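Hydrazine synthase subunit alpha (Candidatus Kuenenia stuttgartiensis, PDB 5C2V) forms the part of the hydrazine synthase complex that condenses hydroxylamine with ammonia to give hydrazine, and carries two c-type hemes. Local coordinates at residues I218-I221 and T222-L225; E422-P425 and H426-T430; N571-K575 and A576-W580; K598-N601 and D602-K606. One frame throughout, in Å; residues are numbered along the deposited sequence.

The four contacts follow one another along the chain without overlap, and each is a local one within a continuous stretch. Contact 1 ends strand 216-220 in the N-terminal part, which includes the propeller, its centre about 17 Å from that of contact 2, which leads into strand 428-433. Contacts 2 and 3 are about 24 Å apart between centres yet touch through a probable hydrogen bond from Trp580 NE1 to Thr430 OG1 of 3.1 Å. Strand 428-433 pairs with strand 553-556, which ends at the heme-bearing Cys556. Contact 4, a hairpin about 39 Å from contact 1 between centres, comes last. The series thus probably passes from the propeller-bearing part toward the cytochrome c region.

Contact 1 (I218-I221 and T222-L225); sequences IDQI and TYNL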
loop_
_atom_site.group_PDB
_atom_site.type_symbol
_atom_site.label_atom_id
_atom_site.label_comp_id
_atom_site.label_asym_id
_atom_site.label_seq_id
_atom_site.Cartn_x
_atom_site.Cartn_y
_atom_site.Cartn_z
ATOM N N ILE D 218 33.425 -7.677 -25.186
ATOM C CA ILE D 218 32.223 -7.320 -24.434
ATOM C C ILE D 218 32.154 -5.838 -24.067
ATOM O O ILE D 218 33.173 -5.197 -23.787
ATOM C CB ILE D 218 32.094 -8.148 -23.137
ATOM C CG1 ILE D 218 33.359 -8.025 -22.286
ATOM C CG2 ILE D 218 31.812 -9.603 -23.460
ATOM C CD1 ILE D 218 33.277 -8.756 -20.965
ATOM N N ASP D 219 30.931 -5.312 -24.074
ATOM C CA ASP D 219 30.654 -3.933 -23.687
ATOM C C ASP D 219 29.445 -3.891 -22.753
ATOM O O ASP D 219 28.472 -4.614 -22.963
ATOM C CB ASP D 219 30.408 -3.065 -24.924
ATOM C CG ASP D 219 30.054 -1.633 -24.574
ATOM O OD1 ASP D 219 30.695 -1.064 -23.665
ATOM O OD2 ASP D 219 29.132 -1.076 -25.207
ATOM N N GLN D 220 29.503 -3.045 -21.728
ATOM C CA GLN D 220 28.428 -2.975 -20.739
ATOM C C GLN D 220 27.399 -1.908 -21.103
ATOM O O GLN D 220 27.691 -0.713 -21.060
ATOM C CB GLN D 220 29.003 -2.695 -19.350
ATOM C CG GLN D 220 27.968 -2.669 -18.240
ATOM C CD GLN D 220 28.577 -2.371 -16.886
ATOM O OE1 GLN D 220 29.799 -2.314 -16.739
ATOM N NE2 GLN D 220 27.727 -2.178 -15.884
ATOM N N ILE D 221 26.198 -2.347 -21.465
ATOM C CA ILE D 221 25.155 -1.428 -21.915
ATOM C C ILE D 221 24.197 -0.931 -20.823
ATOM O O ILE D 221 23.452 0.022 -21.048
ATOM C CB ILE D 221 24.312 -2.076 -23.026
ATOM C CG1 ILE D 221 23.566 -3.298 -22.479
ATOM C CG2 ILE D 221 25.197 -2.465 -24.199
ATOM C CD1 ILE D 221 22.744 -4.026 -23.518
ATOM N N THR D 222 24.218 -1.558 -19.649
ATOM C CA THR D 222 23.319 -1.164 -18.557
ATOM C C THR D 222 24.083 -1.004 -17.248
ATOM O O THR D 222 24.824 -1.890 -16.843
ATOM C CB THR D 222 22.177 -2.180 -18.346
ATOM O OG1 THR D 222 22.722 -3.450 -17.965
ATOM C CG2 THR D 222 21.348 -2.336 -19.613
ATOM N N TYR D 223 23.945 0.163 -16.632
ATOM C CA TYR D 223 24.702 0.512 -15.430
ATOM C C TYR D 223 23.968 0.445 -14.078
ATOM O O TYR D 223 24.506 0.898 -13.067
ATOM C CB TYR D 223 25.340 1.877 -15.659
ATOM C CG TYR D 223 26.376 1.738 -16.748
ATOM C CD1 TYR D 223 26.059 1.987 -18.078
ATOM C CD2 TYR D 223 27.647 1.263 -16.458
ATOM C CE1 TYR D 223 26.996 1.817 -19.078
ATOM C CE2 TYR D 223 28.590 1.092 -17.448
ATOM C CZ TYR D 223 28.260 1.370 -18.757
ATOM O OH TYR D 223 29.202 1.198 -19.745
ATOM N N ASN D 224 22.748 -0.092 -14.067
ATOM C CA ASN D 224 21.938 -0.199 -12.843
ATOM C C ASN D 224 22.696 -0.795 -11.651
ATOM O O ASN D 224 23.419 -1.782 -11.791
ATOM C CB ASN D 224 20.691 -1.051 -13.119
ATOM C CG ASN D 224 19.667 -0.992 -11.991
ATOM O OD1 ASN D 224 19.918 -0.426 -10.928
ATOM N ND2 ASN D 224 18.507 -1.600 -12.221
ATOM N N LEU D 225 22.522 -0.179 -10.483
ATOM C CA LEU D 225 23.195 -0.617 -9.260
ATOM C C LEU D 225 22.585 -1.895 -8.692
ATOM O O LEU D 225 23.181 -2.548 -7.833
ATOM C CB LEU D 225 23.162 0.489 -8.203
ATOM C CG LEU D 225 24.248 1.559 -8.335
ATOM C CD1 LEU D 225 24.133 2.595 -7.229
ATOM C CD2 LEU D 225 25.623 0.914 -8.321
#
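Gln220 places its CG over one face of the Tyr223 ring, three residues further on, where the chain leaves its strand. The evidence for a CH-pi contact is that Gln220 CG lies 4.3 Å from the centroid of the Tyr223 ring, displaced by 27° from the ring normal. The chain of Gln220 runs straight out from there, with CG trans to the backbone nitrogen (chi1 -177°), and this carries the amide out beyond the CD2/CE2 side of the ring. The amide is inclined 27° to the ring plane: Gln220 CD is 3.5 Å from Tyr223 CE2, and Gln220 NE2 is equally 3.5 Å from Tyr223 CD2. The same NE2 is 3.1 Å from Thr222 O, apparently as a donor, but the position of that carbonyl oxygen is less certain and the bond should be read with caution. At the far end of the ring, Tyr223 OH makes a weak hydrogen bond to Asp524. Ile221 and Thr222 have their side chains side by side, with Ile221 CG1 3.7 Å from Thr222 CG2. The Thr222 hydroxyl is engaged with the backbone N of Leu187.

Strand 216-220 runs antiparallel to both 186-191 and 209-211. Asp219 forms salt bridges with Arg189 and Arg549, Ile221 packs on Leu187, and Ile218 on Ile209 and Phe211. The loop that follows leads to strand 228-233, the first of the next four-stranded antiparallel sheet, so this contact lies at the link between two sheets.

Contact 2 (E422-P425 and H426-T430); sequences EGYP and HSWGT
His426 ND1 donates a hydrogen bond of 2.9 Å to Ser427 O, beside the Tyr424 and Trp428 rings that meet across the contact. Its N-H...O angle of 178° makes it practically straight, and the geometry is favourable at both ends: the oxygen lies in the imidazole plane, and the donor meets a lone pair in the carbonyl plane. This fixes the rotation of the imidazole beside its own backbone.

Elsewhere in the loop, Tyr424 and Trp428 form an edge-to-face (T-shaped) pair. The indole offers its pyrrole edge to the phenol face, with ring planes 59° apart and the centroids of the Tyr424 ring and the Trp428 five-membered ring separated by 4.3 Å. Trp428 NE1 stands 3.3 Å above the plane of the Tyr424 ring, close to its centre, and this central placing explains why its distances to the ring atoms are so even: 3.5 Å to Tyr424 CE2 and 3.7 Å to Tyr424 CD1. The benzene part of the indole reaches further along, with Trp428 CZ2 3.8 Å from Tyr424 OH. Trp428 CG sits between the backbone nitrogen and the carbonyl carbon (chi1 58°), which sets the indole against Tyr424. Trp428 also meets Phe592 edge-to-face, extending the aromatic group, while Thr628 touches Tyr424. The loop runs into strand 428-433, the middle strand between 517-522 (antiparallel) and 553-556 (parallel).

Chemically, a donor at ND1 means that His426 carries a proton on that nitrogen, whatever the state of the other. The position of NE1 above the phenol centre is consistent with an N-H directed at the pi cloud, a mildly polar component within a largely aromatic contact.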
loop_
_atom_site.group_PDB
_atom_site.type_symbol
_atom_site.label_atom_id
_atom_site.label_comp_id
_atom_site.label_asym_id
_atom_site.label_seq_id
_atom_site.Cartn_x
_atom_site.Cartn_y
_atom_site.Cartn_z
ATOM N N GLU D 422 40.999 12.364 -27.416
ATOM C CA GLU D 422 40.606 13.757 -27.226
ATOM C C GLU D 422 41.136 14.357 -25.923
ATOM O O GLU D 422 41.275 15.575 -25.810
ATOM C CB GLU D 422 39.083 13.882 -27.278
ATOM C CG GLU D 422 38.475 13.314 -28.550
ATOM C CD GLU D 422 37.065 13.807 -28.793
ATOM O OE1 GLU D 422 36.589 14.656 -28.012
ATOM O OE2 GLU D 422 36.434 13.348 -29.767
ATOM N N GLY D 423 41.429 13.506 -24.945
ATOM C CA GLY D 423 42.063 13.959 -23.720
ATOM C C GLY D 423 41.127 14.255 -22.562
ATOM O O GLY D 423 41.515 14.927 -21.606
ATOM N N TYR D 424 39.896 13.762 -22.640
ATOM C CA TYR D 424 38.946 13.931 -21.545
ATOM C C TYR D 424 39.228 12.942 -20.419
ATOM O O TYR D 424 39.572 11.789 -20.676
ATOM C CB TYR D 424 37.509 13.767 -22.042
ATOM C CG TYR D 424 36.975 14.977 -22.770
ATOM C CD1 TYR D 424 36.574 16.106 -22.069
ATOM C CD2 TYR D 424 36.869 14.992 -24.153
ATOM C CE1 TYR D 424 36.084 17.216 -22.724
ATOM C CE2 TYR D 424 36.381 16.099 -24.819
ATOM C CZ TYR D 424 35.990 17.208 -24.098
ATOM O OH TYR D 424 35.502 18.316 -24.746
ATOM N N PRO D 425 39.086 13.396 -19.164
ATOM C CA PRO D 425 39.302 12.551 -17.984
ATOM C C PRO D 425 38.368 11.345 -17.960
ATOM O O PRO D 425 38.745 10.277 -17.476
ATOM C CB PRO D 425 39.000 13.494 -16.814
ATOM C CG PRO D 425 39.193 14.865 -17.368
ATOM C CD PRO D 425 38.750 14.782 -18.794
ATOM N N HIS D 426 37.161 11.523 -18.485
ATOM C CA HIS D 426 36.164 10.461 -18.508
ATOM C C HIS D 426 35.214 10.664 -19.683
ATOM O O HIS D 426 35.039 11.787 -20.157
ATOM C CB HIS D 426 35.387 10.432 -17.188
ATOM C CG HIS D 426 34.691 9.135 -16.918
ATOM N ND1 HIS D 426 33.523 8.766 -17.548
ATOM C CD2 HIS D 426 34.995 8.121 -16.070
ATOM C CE1 HIS D 426 33.141 7.580 -17.109
ATOM N NE2 HIS D 426 34.018 7.168 -16.211
ATOM N N SER D 427 34.611 9.579 -20.155
ATOM C CA SER D 427 33.598 9.668 -21.200
ATOM C C SER D 427 32.403 10.462 -20.686
ATOM O O SER D 427 32.064 10.383 -19.506
ATOM C CB SER D 427 33.162 8.273 -21.653
ATOM O OG SER D 427 32.686 7.507 -20.560
ATOM N N TRP D 428 31.770 11.235 -21.562
ATOM C CA TRP D 428 30.658 12.077 -21.135
ATOM C C TRP D 428 29.512 12.130 -22.144
ATOM O O TRP D 428 29.660 11.729 -23.299
ATOM C CB TRP D 428 31.162 13.493 -20.829
ATOM C CG TRP D 428 31.853 14.177 -21.967
ATOM C CD1 TRP D 428 33.138 13.983 -22.382
ATOM C CD2 TRP D 428 31.303 15.189 -22.820
ATOM N NE1 TRP D 428 33.418 14.803 -23.449
ATOM C CE2 TRP D 428 32.309 15.552 -23.737
ATOM C CE3 TRP D 428 30.057 15.818 -22.900
ATOM C CZ2 TRP D 428 32.107 16.516 -24.722
ATOM C CZ3 TRP D 428 29.858 16.774 -23.879
ATOM C CH2 TRP D 428 30.878 17.114 -24.777
ATOM N N GLY D 429 28.370 12.637 -21.689
ATOM C CA GLY D 429 27.157 12.691 -22.488
ATOM C C GLY D 429 26.242 13.787 -21.976
ATOM O O GLY D 429 26.643 14.572 -21.123
ATOM N N THR D 430 25.019 13.859 -22.495
ATOM C CA THR D 430 24.110 14.940 -22.114
ATOM C C THR D 430 22.688 14.487 -21.777
ATOM O O THR D 430 22.257 13.393 -22.147
ATOM C CB THR D 430 24.010 16.002 -23.232
ATOM O OG1 THR D 430 23.613 15.374 -24.457
ATOM C CG2 THR D 430 25.345 16.703 -23.436
#

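Contact 3 (N571-K575 and A576-W580); sequences NIHAK and ALYNW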
loop_
_atom_site.group_PDB
_atom_site.type_symbol
_atom_site.label_atom_id
_atom_site.label_comp_id
_atom_site.label_asym_id
_atom_site.label_seq_id
_atom_site.Cartn_x
_atom_site.Cartn_y
_atom_site.Cartn_z
ATOM N N ASN D 571 4.142 18.729 -26.954
ATOM C CA ASN D 571 4.861 19.644 -27.821
ATOM C C ASN D 571 5.262 20.858 -27.004
ATOM O O ASN D 571 4.414 21.608 -26.517
ATOM C CB ASN D 571 4.001 20.047 -29.021
ATOM C CG ASN D 571 4.818 20.633 -30.156
ATOM O OD1 ASN D 571 6.042 20.503 -30.189
ATOM N ND2 ASN D 571 4.140 21.278 -31.099
ATOM N N ILE D 572 6.568 21.047 -26.864
ATOM C CA ILE D 572 7.112 22.070 -25.984
ATOM C C ILE D 572 8.288 22.761 -26.649
ATOM O O ILE D 572 9.224 22.110 -27.111
ATOM C CB ILE D 572 7.576 21.479 -24.630
ATOM C CG1 ILE D 572 6.414 20.807 -23.895
ATOM C CG2 ILE D 572 8.194 22.560 -23.757
ATOM C CD1 ILE D 572 6.794 20.247 -22.542
ATOM N N HIS D 573 8.240 24.085 -26.691
ATOM C CA HIS D 573 9.343 24.857 -27.232
ATOM C C HIS D 573 10.146 25.390 -26.054
ATOM O O HIS D 573 9.705 26.294 -25.347
ATOM C CB HIS D 573 8.821 25.983 -28.122
ATOM C CG HIS D 573 9.885 26.709 -28.883
ATOM N ND1 HIS D 573 9.606 27.751 -29.738
ATOM C CD2 HIS D 573 11.231 26.541 -28.921
ATOM C CE1 HIS D 573 10.730 28.197 -30.270
ATOM N NE2 HIS D 573 11.729 27.481 -29.790
ATOM N N ALA D 574 11.332 24.825 -25.857
ATOM C CA ALA D 574 12.079 25.040 -24.625
ATOM C C ALA D 574 13.313 25.905 -24.835
ATOM O O ALA D 574 13.941 25.866 -25.892
ATOM C CB ALA D 574 12.477 23.699 -24.020
ATOM N N LYS D 575 13.653 26.682 -23.812
ATOM C CA LYS D 575 14.832 27.536 -23.853
ATOM C C LYS D 575 16.114 26.712 -23.843
ATOM O O LYS D 575 17.128 27.120 -24.410
ATOM C CB LYS D 575 14.833 28.508 -22.670
ATOM C CG LYS D 575 13.728 29.551 -22.705
ATOM C CD LYS D 575 13.942 30.597 -21.620
ATOM C CE LYS D 575 12.887 31.689 -21.677
ATOM N NZ LYS D 575 13.154 32.761 -20.680
ATOM N N ALA D 576 16.062 25.552 -23.195
ATOM C CA ALA D 576 17.233 24.694 -23.051
ATOM C C ALA D 576 17.691 24.123 -24.390
ATOM O O ALA D 576 18.870 23.820 -24.572
ATOM C CB ALA D 576 16.941 23.568 -22.073
ATOM N N LEU D 577 16.750 23.984 -25.320
ATOM C CA LEU D 577 17.036 23.444 -26.646
ATOM C C LEU D 577 18.111 24.249 -27.370
ATOM O O LEU D 577 18.853 23.714 -28.194
ATOM C CB LEU D 577 15.757 23.405 -27.489
ATOM C CG LEU D 577 15.856 22.818 -28.898
ATOM C CD1 LEU D 577 16.298 21.364 -28.849
ATOM C CD2 LEU D 577 14.529 22.954 -29.629
ATOM N N TYR D 578 18.193 25.537 -27.054
ATOM C CA TYR D 578 19.147 26.425 -27.705
ATOM C C TYR D 578 20.457 26.527 -26.930
ATOM O O TYR D 578 21.412 27.151 -27.392
ATOM C CB TYR D 578 18.528 27.811 -27.892
ATOM C CG TYR D 578 17.308 27.800 -28.787
ATOM C CD1 TYR D 578 16.046 27.532 -28.272
ATOM C CD2 TYR D 578 17.420 28.043 -30.149
ATOM C CE1 TYR D 578 14.930 27.512 -29.089
ATOM C CE2 TYR D 578 16.312 28.027 -30.973
ATOM C CZ TYR D 578 15.069 27.761 -30.438
ATOM O OH TYR D 578 13.963 27.745 -31.256
ATOM N N ASN D 579 20.501 25.917 -25.752
ATOM C CA ASN D 579 21.734 25.861 -24.972
ATOM C C ASN D 579 22.472 24.538 -25.169
ATOM O O ASN D 579 23.506 24.301 -24.543
ATOM C CB ASN D 579 21.440 26.081 -23.486
ATOM C CG ASN D 579 22.658 26.558 -22.712
ATOM O OD1 ASN D 579 23.637 27.019 -23.297
ATOM N ND2 ASN D 579 22.600 26.452 -21.388
ATOM N N TRP D 580 21.948 23.681 -26.041
ATOM C CA TRP D 580 22.443 22.309 -26.145
ATOM C C TRP D 580 23.642 22.164 -27.091
ATOM O O TRP D 580 24.775 22.009 -26.634
ATOM C CB TRP D 580 21.306 21.395 -26.605
ATOM C CG TRP D 580 21.506 19.945 -26.301
ATOM C CD1 TRP D 580 22.566 19.373 -25.658
ATOM C CD2 TRP D 580 20.604 18.878 -26.615
ATOM N NE1 TRP D 580 22.383 18.013 -25.561
ATOM C CE2 TRP D 580 21.185 17.684 -26.141
ATOM C CE3 TRP D 580 19.363 18.816 -27.255
ATOM C CZ2 TRP D 580 20.568 16.445 -26.289
ATOM C CZ3 TRP D 580 18.752 17.585 -27.401
ATOM C CH2 TRP D 580 19.354 16.416 -26.919
#
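His573 and Tyr578 meet through a hydrogen bond of 2.7 Å between His573 NE2 and Tyr578 OH, in which either group could be the donor. The rings come rim to rim, neither over the other's face, with planes 42° apart. The hydroxyl lies near the imidazole plane, as an in-plane nitrogen partner requires. His573 CG is trans to its backbone nitrogen (chi1 -172°), which extends the imidazole forward to the phenol.

The turn between them brings the two side chains together. Tyr578 N donates to Lys575 O over 3.3 Å, from well above the carbonyl plane, and Leu577 N makes a weak bond of 3.4 Å to Ala574 O. A third i to i+3 bond, Asn579 N to Ala576 O at 2.9 Å, continues the winding. Ala574 O also lies at the edge of the Tyr578 ring, 3.6 Å from CD1.

Further out, the backbone N atoms of Lys575 and Ala576 bond to Asp514 and Ser516, and Lys575 NZ to Ser513. The side chain of Ala576 is about 11 Å from a bound heme c. Trp214 of the beta subunit stacks on His573, whereas Tyr239 of the gamma subunit meets it edge-to-face, so the polar pair lies where three subunits meet.

Tyr578 OH also bonds to Trp88 NE1 of the gamma subunit. An indole N-H can only donate, so the hydroxyl accepts there; its own proton remains available for His573 NE2, though the geometry does not settle which of those two donates.

Contact 4 (K598-N601 and D602-K606); sequences KFDN and DGNYK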
loop_
_atom_site.group_PDB
_atom_site.type_symbol
_atom_site.label_atom_id
_atom_site.label_comp_id
_atom_site.label_asym_id
_atom_site.label_seq_id
_atom_site.Cartn_x
_atom_site.Cartn_y
_atom_site.Cartn_z
ATOM N N LYS D 598 25.901 29.316 -5.444
ATOM C CA LYS D 598 26.033 30.656 -4.901
ATOM C C LYS D 598 24.686 31.116 -4.362
ATOM O O LYS D 598 23.659 30.972 -5.031
ATOM C CB LYS D 598 26.556 31.629 -5.960
ATOM C CG LYS D 598 28.006 31.391 -6.349
ATOM C CD LYS D 598 28.542 32.516 -7.217
ATOM C CE LYS D 598 27.834 32.568 -8.559
ATOM N NZ LYS D 598 28.426 33.604 -9.451
ATOM N N PHE D 599 24.700 31.648 -3.143
ATOM C CA PHE D 599 23.498 32.171 -2.505
ATOM C C PHE D 599 23.658 33.657 -2.207
ATOM O O PHE D 599 24.778 34.154 -2.091
ATOM C CB PHE D 599 23.192 31.419 -1.206
ATOM C CG PHE D 599 23.043 29.933 -1.377
ATOM C CD1 PHE D 599 21.817 29.380 -1.705
ATOM C CD2 PHE D 599 24.126 29.090 -1.192
ATOM C CE1 PHE D 599 21.676 28.013 -1.855
ATOM C CE2 PHE D 599 23.991 27.723 -1.342
ATOM C CZ PHE D 599 22.765 27.184 -1.673
ATOM N N ASP D 600 22.538 34.361 -2.079
ATOM C CA ASP D 600 22.572 35.762 -1.676
ATOM C C ASP D 600 22.662 35.879 -0.158
ATOM O O ASP D 600 22.878 34.887 0.538
ATOM C CB ASP D 600 21.344 36.513 -2.204
ATOM C CG ASP D 600 20.033 35.821 -1.865
ATOM O OD1 ASP D 600 19.964 35.108 -0.843
ATOM O OD2 ASP D 600 19.061 35.999 -2.629
ATOM N N ASN D 601 22.497 37.095 0.352
ATOM C CA ASN D 601 22.542 37.331 1.789
ATOM C C ASN D 601 21.329 36.743 2.505
ATOM O O ASN D 601 21.365 36.505 3.711
ATOM C CB ASN D 601 22.645 38.828 2.078
ATOM C CG ASN D 601 23.883 39.456 1.466
ATOM O OD1 ASN D 601 24.923 38.810 1.342
ATOM N ND2 ASN D 601 23.773 40.721 1.076
ATOM N N ASP D 602 20.257 36.510 1.753
ATOM C CA ASP D 602 19.033 35.945 2.314
ATOM C C ASP D 602 19.101 34.423 2.396
ATOM O O ASP D 602 18.292 33.793 3.077
ATOM C CB ASP D 602 17.819 36.364 1.481
ATOM C CG ASP D 602 17.647 37.867 1.411
ATOM O OD1 ASP D 602 18.147 38.568 2.315
ATOM O OD2 ASP D 602 17.010 38.348 0.451
ATOM N N GLY D 603 20.070 33.838 1.700
ATOM C CA GLY D 603 20.206 32.393 1.653
ATOM C C GLY D 603 19.495 31.805 0.451
ATOM O O GLY D 603 19.462 30.587 0.268
ATOM N N ASN D 604 18.914 32.678 -0.366
ATOM C CA ASN D 604 18.237 32.272 -1.592
ATOM C C ASN D 604 19.224 32.008 -2.726
ATOM O O ASN D 604 20.333 32.539 -2.722
ATOM C CB ASN D 604 17.222 33.333 -2.014
ATOM C CG ASN D 604 16.155 33.563 -0.963
ATOM O OD1 ASN D 604 15.782 32.647 -0.230
ATOM N ND2 ASN D 604 15.660 34.792 -0.881
ATOM N N TYR D 605 18.819 31.186 -3.690
ATOM C CA TYR D 605 19.700 30.799 -4.788
ATOM C C TYR D 605 20.137 32.003 -5.620
ATOM O O TYR D 605 19.309 32.687 -6.225
ATOM C CB TYR D 605 18.974 29.769 -5.665
ATOM C CG TYR D 605 19.557 29.512 -7.038
ATOM C CD1 TYR D 605 19.122 30.231 -8.147
ATOM C CD2 TYR D 605 20.507 28.519 -7.237
ATOM C CE1 TYR D 605 19.637 29.990 -9.405
ATOM C CE2 TYR D 605 21.027 28.268 -8.495
ATOM C CZ TYR D 605 20.587 29.007 -9.575
ATOM O OH TYR D 605 21.103 28.764 -10.827
ATOM N N LYS D 606 21.443 32.259 -5.644
ATOM C CA LYS D 606 22.028 33.233 -6.561
ATOM C C LYS D 606 22.381 32.602 -7.905
ATOM O O LYS D 606 22.125 33.183 -8.959
ATOM C CB LYS D 606 23.266 33.885 -5.942
ATOM C CG LYS D 606 23.905 34.954 -6.809
ATOM C CD LYS D 606 25.078 35.605 -6.097
ATOM C CE LYS D 606 24.632 36.266 -4.803
ATOM N NZ LYS D 606 25.768 36.899 -4.078
#
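The backbone folds into a hairpin with a type I turn from Asp600 to Gly603 and a G1 beta bulge: Gly603 N bonds to Asp600 O, while Asp600 N bonds at 2.9 Å to Asn604 O and Gly603 adopts a left-handed conformation. Beyond it, Phe599 and Tyr605 form a non-hydrogen-bonded antiparallel pair whose side chains diverge, and Lys606 N bonds to Lys598 O.

Asp600 braces the turn from within. Its CG stands between the backbone nitrogen and carbonyl carbon (chi1 51°), turning the carboxylate back over the loop. There OD1 accepts Asn604 N at 2.7 Å, on its syn side and 31° out of the carboxylate plane, and more weakly Asp602 N at 3.0 Å. The weak Asp602 bond has the pattern of an Asx turn. Asp600 OD2 packs on Asn604 CB at 3.3 Å. It is also 4.4 Å from Asp602 OD2, a proximity of like charges that could raise the proton affinity of either group.

The Phe599 ring lies against the end of the turn, its CD1 3.3 Å from Gly603 O, with Asn604 O near the ring plane at its edge. Lys606 bends at chi3, placing CE 3.4 Å from Phe599 O.

Strands 596-599 and 605-609 make a two-stranded sheet. Phe599 meets Tyr755 of helix 751-762 edge-to-face. The Asn604 side chain touches Asp534, between strands 527-532 and 538-541, and the Tyr605 backbone is hydrogen-bonded to it.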